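Local coordinates for alcohol dehydrogenase, zinc-containing (Streptococcus pneumoniae serotype 2, PDB 5YLN), which probably catalyses the zinc-dependent oxidation of alcohols with NAD+ as the electron acceptor, at residues A[227-232]-A[255-260]; A[198-203]-A[234-239]; A[278-283]-A[290-295]; A[181-186]-A[246-251]. All coordinates share one frame; numbering follows the deposited sequence.

Interaction 1: residues A[227-232]-A[255-260]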
loop_
_atom_site.group_PDB
_atom_site.type_symbol
_atom_site.label_atom_id
_atom_site.label_comp_id
_atom_site.label_asym_id
_atom_site.label_seq_id
_atom_site.Cartn_x
_atom_site.Cartn_y
_atom_site.Cartn_z
ATOM N N GLU A 227 17.800 -17.954 -0.216
ATOM C CA GLU A 227 17.029 -18.803 0.696
ATOM C C GLU A 227 17.582 -18.731 2.119
ATOM O O GLU A 227 16.824 -18.619 3.098
ATOM C CB GLU A 227 17.034 -20.252 0.190
ATOM C CG GLU A 227 16.313 -21.222 1.114
ATOM C CD GLU A 227 16.094 -22.606 0.501
ATOM O OE1 GLU A 227 15.359 -23.407 1.118
ATOM O OE2 GLU A 227 16.645 -22.901 -0.585
ATOM N N LYS A 228 18.907 -18.807 2.248
ATOM C CA LYS A 228 19.529 -18.729 3.561
ATOM C C LYS A 228 19.297 -17.359 4.200
ATOM O O LYS A 228 19.150 -17.256 5.422
ATOM C CB LYS A 228 21.019 -19.047 3.425
ATOM C CG LYS A 228 21.834 -18.880 4.683
ATOM C CD LYS A 228 23.311 -19.059 4.346
ATOM C CE LYS A 228 24.203 -18.419 5.397
ATOM N NZ LYS A 228 23.982 -16.933 5.529
ATOM N N ALA A 229 19.251 -16.300 3.382
ATOM C CA ALA A 229 18.976 -14.962 3.895
ATOM C C ALA A 229 17.547 -14.849 4.408
ATOM O O ALA A 229 17.304 -14.272 5.477
ATOM C CB ALA A 229 19.226 -13.918 2.810
ATOM N N ILE A 230 16.592 -15.366 3.628
ATOM C CA ILE A 230 15.184 -15.363 4.012
ATOM C C ILE A 230 14.996 -16.114 5.324
ATOM O O ILE A 230 14.362 -15.610 6.260
ATOM C CB ILE A 230 14.324 -15.953 2.876
ATOM C CG1 ILE A 230 14.375 -15.025 1.651
ATOM C CG2 ILE A 230 12.885 -16.159 3.323
ATOM C CD1 ILE A 230 13.921 -15.663 0.328
ATOM N N LYS A 231 15.575 -17.319 5.422
ATOM C CA LYS A 231 15.573 -18.052 6.688
ATOM C C LYS A 231 16.105 -17.186 7.820
ATOM O O LYS A 231 15.469 -17.043 8.864
ATOM C CB LYS A 231 16.421 -19.314 6.580
ATOM C CG LYS A 231 15.736 -20.491 5.924
ATOM C CD LYS A 231 16.467 -21.790 6.290
ATOM C CE LYS A 231 16.650 -22.713 5.091
ATOM N NZ LYS A 231 15.357 -23.022 4.429
ATOM N N GLU A 232 17.277 -16.589 7.611
ATOM C CA GLU A 232 17.927 -15.815 8.652
ATOM C C GLU A 232 17.060 -14.645 9.092
ATOM O O GLU A 232 16.997 -14.318 10.280
ATOM C CB GLU A 232 19.285 -15.331 8.146
ATOM C CG GLU A 232 20.022 -14.452 9.128
ATOM C CD GLU A 232 21.479 -14.263 8.754
ATOM O OE1 GLU A 232 21.914 -14.867 7.734
ATOM O OE2 GLU A 232 22.175 -13.513 9.483
ATOM N N PHE A 255 12.595 -6.577 -5.273
ATOM C CA PHE A 255 11.176 -6.541 -4.959
ATOM C C PHE A 255 10.696 -7.917 -4.543
ATOM O O PHE A 255 9.902 -8.050 -3.603
ATOM C CB PHE A 255 10.339 -6.042 -6.135
ATOM C CG PHE A 255 8.847 -6.070 -5.853
ATOM C CD1 PHE A 255 8.230 -5.021 -5.166
ATOM C CD2 PHE A 255 8.070 -7.164 -6.225
ATOM C CE1 PHE A 255 6.877 -5.049 -4.883
ATOM C CE2 PHE A 255 6.709 -7.197 -5.950
ATOM C CZ PHE A 255 6.116 -6.136 -5.275
ATOM N N ASP A 256 11.191 -8.957 -5.216
ATOM C CA ASP A 256 10.760 -10.306 -4.889
ATOM C C ASP A 256 11.216 -10.713 -3.491
ATOM O O ASP A 256 10.456 -11.339 -2.740
ATOM C CB ASP A 256 11.292 -11.289 -5.926
ATOM C CG ASP A 256 10.836 -12.698 -5.650
ATOM O OD1 ASP A 256 9.605 -12.925 -5.592
ATOM O OD2 ASP A 256 11.707 -13.573 -5.468
ATOM N N PHE A 257 12.459 -10.377 -3.133
ATOM C CA PHE A 257 12.964 -10.641 -1.788
ATOM C C PHE A 257 12.076 -9.977 -0.730
ATOM O O PHE A 257 11.679 -10.609 0.258
ATOM C CB PHE A 257 14.400 -10.129 -1.678
ATOM C CG PHE A 257 15.137 -10.608 -0.465
ATOM C CD1 PHE A 257 15.831 -11.812 -0.488
ATOM C CD2 PHE A 257 15.171 -9.847 0.684
ATOM C CE1 PHE A 257 16.520 -12.249 0.642
ATOM C CE2 PHE A 257 15.853 -10.267 1.800
ATOM C CZ PHE A 257 16.523 -11.468 1.793
ATOM N N CYS A 258 11.753 -8.698 -0.936
ATOM C CA CYS A 258 10.923 -7.959 0.009
ATOM C C CYS A 258 9.597 -8.658 0.258
ATOM O O CYS A 258 9.122 -8.715 1.401
ATOM C CB CYS A 258 10.677 -6.546 -0.510
ATOM S SG CYS A 258 12.058 -5.449 -0.239
ATOM N N GLN A 259 8.979 -9.199 -0.795
ATOM C CA GLN A 259 7.653 -9.765 -0.605
ATOM C C GLN A 259 7.726 -11.127 0.069
ATOM O O GLN A 259 6.721 -11.589 0.611
ATOM C CB GLN A 259 6.882 -9.816 -1.933
ATOM C CG GLN A 259 7.313 -10.856 -2.911
ATOM C CD GLN A 259 6.445 -10.853 -4.173
ATOM O OE1 GLN A 259 5.322 -10.330 -4.178
ATOM N NE2 GLN A 259 6.968 -11.444 -5.251
ATOM N N LYS A 260 8.908 -11.740 0.108
ATOM C CA LYS A 260 9.089 -13.001 0.813
ATOM C C LYS A 260 9.358 -12.843 2.313
ATOM O O LYS A 260 9.203 -13.814 3.062
ATOM C CB LYS A 260 10.221 -13.791 0.153
ATOM C CG LYS A 260 9.831 -14.274 -1.246
ATOM C CD LYS A 260 10.654 -15.480 -1.656
ATOM C CE LYS A 260 9.980 -16.284 -2.772
ATOM N NZ LYS A 260 9.265 -15.409 -3.738
#
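Two methyl-bearing side chains of helix 226-236 meet the far end of the Phe257 ring on helix 252-261. Ala229 CB sits at the ring edge, close to the ring plane and 3.8 Å from Phe257 CZ. One residue on, Ile230 CG1 approaches obliquely and lies 3.7 Å from Phe257 CE1, the two side chains sliding past each other in opposite directions. The ring can extend this far because Phe257 holds CG anti to its backbone N (chi1 -167°). A further touch of carbon on carbon lies at the margin, where Ile230 CD1 is 3.8 Å from Lys260 CD.

Lys260 thus lends its aliphatic middle to Ile230, while its bent end turns back to its own helix and forms a salt bridge between Lys260 NZ and Asp256 OD1 (3.1 Å), weak as a hydrogen bond. The same oxygen takes a second, nearly straight bond: Gln259 NE2 lies 3.0 Å from Asp256 OD1 with an N-H...O angle of 164°, Asp256 OD1 lying in the Gln259 amide plane and using its anti lone pair, away from the other carboxylate oxygen.

The helix axes pass 10.8 Å apart at a crossing angle of -35°, a wide spacing that the phenyl ring bridges. Lys260 O also accepts a hydrogen bond from Tyr234 OH, farther along helix 226-236. Beneath, Ala229 reaches Val221 of strand 219-222 and Phe257 reaches Ile178 of strand 174-178, so the two neighbouring helices lie together on the parallel Rossmann sheet.

Interaction 2: residues A[198-203]-A[234-239]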
loop_
_atom_site.group_PDB
_atom_site.type_symbol
_atom_site.label_atom_id
_atom_site.label_comp_id
_atom_site.label_asym_id
_atom_site.label_seq_id
_atom_site.Cartn_x
_atom_site.Cartn_y
_atom_site.Cartn_z
ATOM N N LYS A 198 14.938 -3.596 15.313
ATOM C CA LYS A 198 15.844 -4.278 14.398
ATOM C C LYS A 198 15.917 -3.506 13.094
ATOM O O LYS A 198 14.889 -3.150 12.503
ATOM C CB LYS A 198 15.394 -5.718 14.130
ATOM C CG LYS A 198 15.601 -6.639 15.312
ATOM C CD LYS A 198 15.364 -8.087 14.950
ATOM C CE LYS A 198 15.845 -8.988 16.073
ATOM N NZ LYS A 198 15.089 -8.780 17.334
ATOM N N LEU A 199 17.139 -3.236 12.670
ATOM C CA LEU A 199 17.453 -2.602 11.400
ATOM C C LEU A 199 18.391 -3.562 10.692
ATOM O O LEU A 199 19.600 -3.573 10.956
ATOM C CB LEU A 199 18.106 -1.245 11.592
ATOM C CG LEU A 199 17.193 -0.040 11.658
ATOM C CD1 LEU A 199 18.004 1.169 12.107
ATOM C CD2 LEU A 199 16.600 0.191 10.307
ATOM N N ILE A 200 17.826 -4.365 9.806
ATOM C CA ILE A 200 18.543 -5.440 9.143
ATOM C C ILE A 200 18.932 -4.954 7.748
ATOM O O ILE A 200 18.065 -4.691 6.907
ATOM C CB ILE A 200 17.679 -6.703 9.092
ATOM C CG1 ILE A 200 17.152 -7.007 10.501
ATOM C CG2 ILE A 200 18.471 -7.860 8.492
ATOM C CD1 ILE A 200 15.940 -7.928 10.554
ATOM N N MET A 201 20.228 -4.788 7.496
ATOM C CA MET A 201 20.676 -4.430 6.157
ATOM C C MET A 201 20.924 -5.703 5.366
ATOM O O MET A 201 21.605 -6.616 5.847
ATOM C CB MET A 201 21.942 -3.569 6.184
ATOM C CG MET A 201 22.292 -2.936 4.816
ATOM S SD MET A 201 21.268 -1.493 4.372
ATOM C CE MET A 201 20.953 -0.903 5.992
ATOM N N VAL A 202 20.360 -5.762 4.162
ATOM C CA VAL A 202 20.503 -6.900 3.257
ATOM C C VAL A 202 21.167 -6.406 1.982
ATOM O O VAL A 202 20.722 -5.409 1.399
ATOM C CB VAL A 202 19.139 -7.553 2.954
ATOM C CG1 VAL A 202 19.304 -8.786 2.040
ATOM C CG2 VAL A 202 18.467 -7.937 4.245
ATOM N N ASP A 203 22.239 -7.092 1.569
ATOM C CA ASP A 203 22.999 -6.752 0.370
ATOM C C ASP A 203 23.893 -7.943 0.004
ATOM O O ASP A 203 24.047 -8.891 0.779
ATOM C CB ASP A 203 23.803 -5.462 0.593
ATOM C CG ASP A 203 24.233 -4.797 -0.703
ATOM O OD1 ASP A 203 24.985 -5.430 -1.471
ATOM O OD2 ASP A 203 23.822 -3.645 -0.959
ATOM N N TYR A 234 13.754 -14.519 8.943
ATOM C CA TYR A 234 12.647 -15.062 9.726
ATOM C C TYR A 234 13.117 -15.522 11.100
ATOM O O TYR A 234 12.353 -15.457 12.067
ATOM C CB TYR A 234 11.950 -16.203 8.966
ATOM C CG TYR A 234 10.853 -15.690 8.065
ATOM C CD1 TYR A 234 9.665 -15.226 8.605
ATOM C CD2 TYR A 234 11.012 -15.639 6.684
ATOM C CE1 TYR A 234 8.660 -14.733 7.806
ATOM C CE2 TYR A 234 10.004 -15.145 5.862
ATOM C CZ TYR A 234 8.833 -14.681 6.433
ATOM O OH TYR A 234 7.810 -14.188 5.644
ATOM N N ASP A 235 14.373 -15.953 11.212
ATOM C CA ASP A 235 14.913 -16.308 12.517
ATOM C C ASP A 235 15.071 -15.086 13.417
ATOM O O ASP A 235 14.891 -15.192 14.632
ATOM C CB ASP A 235 16.245 -17.041 12.338
ATOM C CG ASP A 235 16.058 -18.477 11.861
ATOM O OD1 ASP A 235 14.897 -18.966 11.879
ATOM O OD2 ASP A 235 17.064 -19.118 11.480
ATOM N N LEU A 236 15.383 -13.916 12.846
ATOM C CA LEU A 236 15.539 -12.711 13.654
ATOM C C LEU A 236 14.207 -12.149 14.114
ATOM O O LEU A 236 14.168 -11.394 15.088
ATOM C CB LEU A 236 16.304 -11.640 12.870
ATOM C CG LEU A 236 17.771 -11.975 12.581
ATOM C CD1 LEU A 236 18.360 -11.050 11.511
ATOM C CD2 LEU A 236 18.595 -11.921 13.871
ATOM N N THR A 237 13.120 -12.514 13.443
ATOM C CA THR A 237 11.807 -11.960 13.712
ATOM C C THR A 237 10.866 -12.996 14.309
ATOM O O THR A 237 9.645 -12.843 14.216
ATOM C CB THR A 237 11.219 -11.365 12.432
ATOM O OG1 THR A 237 11.306 -12.332 11.376
ATOM C CG2 THR A 237 12.002 -10.127 12.036
ATOM N N ASP A 238 11.419 -14.049 14.917
ATOM C CA ASP A 238 10.636 -15.068 15.627
ATOM C C ASP A 238 9.618 -15.729 14.709
ATOM O O ASP A 238 8.485 -16.000 15.109
ATOM C CB ASP A 238 9.929 -14.478 16.855
ATOM C CG ASP A 238 10.892 -13.882 17.855
ATOM O OD1 ASP A 238 11.911 -14.537 18.170
ATOM O OD2 ASP A 238 10.628 -12.754 18.322
ATOM N N GLY A 239 10.009 -15.975 13.460
ATOM C CA GLY A 239 9.098 -16.606 12.531
ATOM C C GLY A 239 8.024 -15.711 11.948
ATOM O O GLY A 239 7.210 -16.196 11.154
#
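Ile200 and Leu236 meet by matching first torsions: each sets its gamma carbon beside the backbone N and opposite the carbonyl carbon, at chi1 -51° for CG1 of Ile200 and -67° for CG of Leu236. Both bonds from the backbone already aim across the contact, and the branches slide past each other until Ile200 CD1 stands 4.1 Å from Leu236 CD1. This is strand-to-helix packing in the Rossmann-type domain. Strand 198-203 is the second of the six parallel strands in chain order, and helix 226-236 belongs to the connection that runs from strand 219-222 to strand 242-247. Strand 219-222 shares the packing, since Ile200 also touches Val221 and Leu236 also touches His219.

The helix finishes here. Thr237 is the first residue to leave helical angles, and Gly239 N returns to Tyr234 O at 2.8 Å, tying the chain back after the last turn.

Lys198 passes along the end of the helix without a polar bond to it. Its ammonium lies 6.1 Å from the carboxylate of Asp238 (NZ to OD2), too far for a salt bridge, although some long-range attraction is likely. The nearest approach is made by carbon: Lys198 CE rests 3.1 Å from Leu236 O, whereas Lys198 NZ stays 3.6 Å from that oxygen.

Interaction 3: residues A[278-283]-A[290-295]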
loop_
_atom_site.group_PDB
_atom_site.type_symbol
_atom_site.label_atom_id
_atom_site.label_comp_id
_atom_site.label_asym_id
_atom_site.label_seq_id
_atom_site.Cartn_x
_atom_site.Cartn_y
_atom_site.Cartn_z
ATOM N N VAL A 278 7.002 -5.964 -12.162
ATOM C CA VAL A 278 7.416 -7.044 -11.283
ATOM C C VAL A 278 6.244 -7.993 -11.082
ATOM O O VAL A 278 5.083 -7.642 -11.307
ATOM C CB VAL A 278 7.950 -6.516 -9.941
ATOM C CG1 VAL A 278 9.235 -5.683 -10.163
ATOM C CG2 VAL A 278 6.862 -5.697 -9.226
ATOM N N GLU A 279 6.570 -9.223 -10.676
ATOM C CA GLU A 279 5.556 -10.218 -10.353
ATOM C C GLU A 279 5.181 -10.098 -8.878
ATOM O O GLU A 279 5.994 -10.370 -7.985
ATOM C CB GLU A 279 6.034 -11.633 -10.684
ATOM C CG GLU A 279 4.970 -12.687 -10.360
ATOM C CD GLU A 279 5.033 -13.908 -11.264
ATOM O OE1 GLU A 279 5.089 -15.041 -10.739
ATOM O OE2 GLU A 279 5.025 -13.732 -12.501
ATOM N N PHE A 280 3.945 -9.690 -8.632
ATOM C CA PHE A 280 3.393 -9.520 -7.295
ATOM C C PHE A 280 2.617 -10.785 -6.928
ATOM O O PHE A 280 1.645 -11.131 -7.603
ATOM C CB PHE A 280 2.507 -8.275 -7.286
ATOM C CG PHE A 280 1.941 -7.944 -5.970
ATOM C CD1 PHE A 280 2.712 -8.062 -4.823
ATOM C CD2 PHE A 280 0.643 -7.473 -5.867
ATOM C CE1 PHE A 280 2.185 -7.748 -3.593
ATOM C CE2 PHE A 280 0.113 -7.152 -4.631
ATOM C CZ PHE A 280 0.884 -7.291 -3.499
ATOM N N ASP A 281 3.044 -11.467 -5.857
ATOM C CA ASP A 281 2.520 -12.786 -5.485
ATOM C C ASP A 281 1.198 -12.691 -4.720
ATOM O O ASP A 281 1.047 -13.224 -3.621
ATOM C CB ASP A 281 3.543 -13.547 -4.649
ATOM C CG ASP A 281 4.733 -14.002 -5.448
ATOM O OD1 ASP A 281 4.629 -14.036 -6.689
ATOM O OD2 ASP A 281 5.772 -14.325 -4.829
ATOM N N LEU A 282 0.213 -12.041 -5.349
ATOM C CA LEU A 282 -1.087 -11.856 -4.708
ATOM C C LEU A 282 -1.745 -13.178 -4.310
ATOM O O LEU A 282 -2.551 -13.204 -3.374
ATOM C CB LEU A 282 -2.017 -11.057 -5.628
ATOM C CG LEU A 282 -2.422 -9.644 -5.210
ATOM C CD1 LEU A 282 -3.458 -9.115 -6.169
ATOM C CD2 LEU A 282 -2.933 -9.574 -3.771
ATOM N N ASP A 283 -1.414 -14.287 -4.992
ATOM C CA ASP A 283 -1.953 -15.582 -4.580
ATOM C C ASP A 283 -1.535 -15.928 -3.154
ATOM O O ASP A 283 -2.309 -16.542 -2.413
ATOM C CB ASP A 283 -1.536 -16.698 -5.559
ATOM C CG ASP A 283 -0.030 -16.716 -5.875
ATOM O OD1 ASP A 283 0.589 -15.639 -5.985
ATOM O OD2 ASP A 283 0.531 -17.826 -6.043
ATOM N N ILE A 290 -0.863 -7.205 3.866
ATOM C CA ILE A 290 0.338 -6.421 3.606
ATOM C C ILE A 290 0.001 -5.206 2.753
ATOM O O ILE A 290 -1.071 -5.095 2.156
ATOM C CB ILE A 290 1.446 -7.255 2.952
ATOM C CG1 ILE A 290 0.978 -7.730 1.576
ATOM C CG2 ILE A 290 1.885 -8.402 3.875
ATOM C CD1 ILE A 290 2.072 -7.772 0.572
ATOM N N ASN A 291 0.939 -4.288 2.711
ATOM C CA ASN A 291 0.838 -3.074 1.935
ATOM C C ASN A 291 2.085 -2.969 1.071
ATOM O O ASN A 291 3.161 -3.459 1.431
ATOM C CB ASN A 291 0.717 -1.819 2.848
ATOM C CG ASN A 291 -0.309 -1.986 3.941
ATOM O OD1 ASN A 291 -1.505 -2.050 3.671
ATOM N ND2 ASN A 291 0.152 -2.040 5.195
ATOM N N VAL A 292 1.938 -2.329 -0.075
ATOM C CA VAL A 292 3.070 -2.006 -0.924
ATOM C C VAL A 292 2.922 -0.540 -1.266
ATOM O O VAL A 292 1.871 -0.127 -1.766
ATOM C CB VAL A 292 3.111 -2.868 -2.200
ATOM C CG1 VAL A 292 4.325 -2.498 -3.063
ATOM C CG2 VAL A 292 3.098 -4.381 -1.845
ATOM N N THR A 293 3.935 0.256 -0.959
ATOM C CA THR A 293 3.863 1.672 -1.274
ATOM C C THR A 293 4.940 2.040 -2.274
ATOM O O THR A 293 6.023 1.457 -2.296
ATOM C CB THR A 293 4.007 2.563 -0.031
ATOM O OG1 THR A 293 5.303 2.366 0.550
ATOM C CG2 THR A 293 2.899 2.255 1.021
ATOM N N THR A 294 4.631 3.039 -3.081
ATOM C CA THR A 294 5.586 3.648 -3.977
ATOM C C THR A 294 5.547 5.151 -3.764
ATOM O O THR A 294 4.644 5.706 -3.119
ATOM C CB THR A 294 5.264 3.335 -5.438
ATOM O OG1 THR A 294 4.190 4.192 -5.849
ATOM C CG2 THR A 294 4.838 1.863 -5.615
ATOM N N GLY A 295 6.507 5.813 -4.366
ATOM C CA GLY A 295 6.456 7.250 -4.418
ATOM C C GLY A 295 7.702 7.877 -5.004
ATOM O O GLY A 295 8.788 7.288 -5.018
#
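Thr294 OG1 is gripped by two backbone groups of the second subunit, Ile290 N and Leu285 O. The arrangement is reciprocal across the dimer interface: Ile290 of this chain, whose side chain meets Phe280, donates its backbone N-H to Thr294 OG1 of the second subunit. Strand residues of both segments, among them Phe280 and Val292, pair with an antiparallel strand of the second subunit, so the sheet continues from one subunit into the other.

Within the chain the contact is made by hydrocarbon alone. Phe280 keeps CG anti to its backbone N (chi1 -177°) and drives its ring at the opposite segment. Ile290 CD1 arrives at the ring edge, 4.2 Å from Phe280 CE1. Val292 CG2 takes an oblique approach and spans two ring atoms, at 3.9 Å from Phe280 CE1 and 4.0 Å from Phe280 CZ. Backbones remain well apart, with 9.9 Å between the CA atoms of Phe280 and Val292, so the side chains bridge the interval.

The backbone around Phe280 is held from helix 252-261. Gln259 OE1 accepts from Asp281 N, and Gln259 NE2 donates to Glu279 O. Asp281 is the centre of an inverse gamma turn that redirects the chain into helix 282-285.

All three touching residues are buried and apolar, which implies that van der Waals packing fills the gap between the segments, while directional bonds nearby come from Gln259 and from the subunit interface.

Interaction 4: residues A[181-186]-A[246-251]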
loop_
_atom_site.group_PDB
_atom_site.type_symbol
_atom_site.label_atom_id
_atom_site.label_comp_id
_atom_site.label_asym_id
_atom_site.label_seq_id
_atom_site.Cartn_x
_atom_site.Cartn_y
_atom_site.Cartn_z
ATOM N N GLY A 181 23.368 0.594 -1.008
ATOM C CA GLY A 181 23.928 1.736 -1.696
ATOM C C GLY A 181 23.496 3.031 -1.029
ATOM O O GLY A 181 22.983 3.025 0.093
ATOM N N PRO A 182 23.673 4.165 -1.721
ATOM C CA PRO A 182 23.374 5.473 -1.082
ATOM C C PRO A 182 21.938 5.640 -0.554
ATOM O O PRO A 182 21.751 6.141 0.572
ATOM C CB PRO A 182 23.708 6.474 -2.191
ATOM C CG PRO A 182 24.836 5.766 -2.966
ATOM C CD PRO A 182 24.426 4.301 -2.986
ATOM N N VAL A 183 20.916 5.260 -1.325
ATOM C CA VAL A 183 19.541 5.479 -0.859
ATOM C C VAL A 183 19.217 4.548 0.304
ATOM O O VAL A 183 18.510 4.926 1.250
ATOM C CB VAL A 183 18.533 5.312 -2.010
ATOM C CG1 VAL A 183 17.088 5.472 -1.487
ATOM C CG2 VAL A 183 18.820 6.322 -3.125
ATOM N N GLY A 184 19.757 3.330 0.274
ATOM C CA GLY A 184 19.554 2.425 1.392
ATOM C C GLY A 184 20.170 2.943 2.678
ATOM O O GLY A 184 19.558 2.855 3.748
ATOM N N LEU A 185 21.390 3.487 2.593
ATOM C CA LEU A 185 22.034 4.063 3.771
ATOM C C LEU A 185 21.285 5.295 4.264
ATOM O O LEU A 185 21.155 5.505 5.477
ATOM C CB LEU A 185 23.492 4.400 3.466
ATOM C CG LEU A 185 24.347 3.146 3.271
ATOM C CD1 LEU A 185 25.760 3.439 2.690
ATOM C CD2 LEU A 185 24.415 2.375 4.609
ATOM N N ALA A 186 20.776 6.113 3.338
ATOM C CA ALA A 186 20.003 7.286 3.728
ATOM C C ALA A 186 18.740 6.889 4.490
ATOM O O ALA A 186 18.378 7.526 5.490
ATOM C CB ALA A 186 19.654 8.107 2.488
ATOM N N ILE A 246 12.179 -2.054 3.160
ATOM C CA ILE A 246 12.481 -0.898 2.330
ATOM C C ILE A 246 13.288 -1.392 1.137
ATOM O O ILE A 246 14.442 -1.816 1.294
ATOM C CB ILE A 246 13.246 0.166 3.126
ATOM C CG1 ILE A 246 12.414 0.646 4.324
ATOM C CG2 ILE A 246 13.671 1.312 2.218
ATOM C CD1 ILE A 246 13.187 1.518 5.308
ATOM N N GLU A 247 12.673 -1.357 -0.051
ATOM C CA GLU A 247 13.306 -1.786 -1.304
ATOM C C GLU A 247 14.057 -0.589 -1.885
ATOM O O GLU A 247 13.437 0.330 -2.430
ATOM C CB GLU A 247 12.243 -2.304 -2.279
ATOM C CG GLU A 247 12.726 -3.262 -3.380
ATOM C CD GLU A 247 13.504 -2.572 -4.510
ATOM O OE1 GLU A 247 13.594 -1.325 -4.563
ATOM O OE2 GLU A 247 14.029 -3.293 -5.371
ATOM N N ALA A 248 15.381 -0.586 -1.769
ATOM C CA ALA A 248 16.201 0.536 -2.216
ATOM C C ALA A 248 17.139 0.133 -3.346
ATOM O O ALA A 248 18.284 0.573 -3.399
ATOM C CB ALA A 248 17.004 1.137 -1.059
ATOM N N VAL A 249 16.674 -0.706 -4.272
ATOM C CA VAL A 249 17.505 -1.076 -5.413
ATOM C C VAL A 249 16.733 -0.906 -6.713
ATOM O O VAL A 249 17.256 -0.352 -7.686
ATOM C CB VAL A 249 18.046 -2.511 -5.294
ATOM C CG1 VAL A 249 18.864 -2.865 -6.530
ATOM C CG2 VAL A 249 18.922 -2.624 -4.077
ATOM N N GLY A 250 15.498 -1.388 -6.752
ATOM C CA GLY A 250 14.679 -1.174 -7.925
ATOM C C GLY A 250 14.809 -2.222 -9.019
ATOM O O GLY A 250 14.705 -1.888 -10.195
ATOM N N ILE A 251 15.033 -3.483 -8.665
ATOM C CA ILE A 251 15.010 -4.542 -9.671
ATOM C C ILE A 251 14.029 -5.612 -9.217
ATOM O O ILE A 251 13.641 -5.672 -8.034
ATOM C CB ILE A 251 16.418 -5.141 -9.925
ATOM C CG1 ILE A 251 16.973 -5.794 -8.655
ATOM C CG2 ILE A 251 17.372 -4.085 -10.517
ATOM C CD1 ILE A 251 18.090 -6.774 -8.930
#
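Apolar packing comes first: the methyl group of Ala248 rests on the backbone of helix 182-191 at Gly184. Ala248 CB lies 3.8 Å from both Gly184 N and Gly184 CA, so it meets bare backbone there, and the CA atoms of Gly184 and Ala248 are 5.3 Å apart. Val183 adds a looser touch at the margin, its CG1 standing 4.4 Å from Ala248 CB.

The side-chain hydrogen bonds within the segments lie in the turn after strand 242-247, where the Glu247 carboxylate folds back over the backbone that follows it. Val249 N donates to Glu247 OE1 at 3.2 Å with an N-H...O angle of 158°, coming from above the carboxylate plane, 60° out of it. Gly250 N also reaches Glu247 OE1 at 2.9 Å, but this bond is bent to 129° and weak. These bonds tie down the turn that carries Ala248, although the position of the second carboxylate oxygen is less certain.

As for site geometry, Gly181 and Gly184 fit the GxGxxG pattern of Rossmann domains, which in relatives approaches the dinucleotide; a similar role in NAD binding is probable here. The Val183 side chain is about 7 Å from the bound zinc ion and about 6 Å from the side chain of its ligand Cys42.

Helix 182-191 follows strand 174-178, which adjoins strand 242-247 in the sheet. Backbone bonds join Ile246 and Ala248 to Ile178, while Glu247 pairs with Ala269 on strand 266-270, so the contact lies at the carboxyl ends of adjacent parallel strands.

In the fold
All four interactions belong to the Rossmann-type domain, but at different depths. The touching residues of interaction 3 are all buried, and it adjoins the second subunit; interactions 1 and 2 are partly buried, both centred about 25 Å from the centre of the chain, with a lysine at the margin of each; interaction 4 lies nearest that centre, its Val183 side chain about 7 Å from the zinc ion. Helix 226-236 serves both interaction 1 and interaction 2, which also meet through Phe257 and Val202. Gln259 joins interaction 1 to interaction 3, and Cys258 packs on Glu247 of interaction 4. Aromatic rings bridge wide spacings in interactions 1 and 3, whereas a methyl group lies on helix backbone in interaction 4.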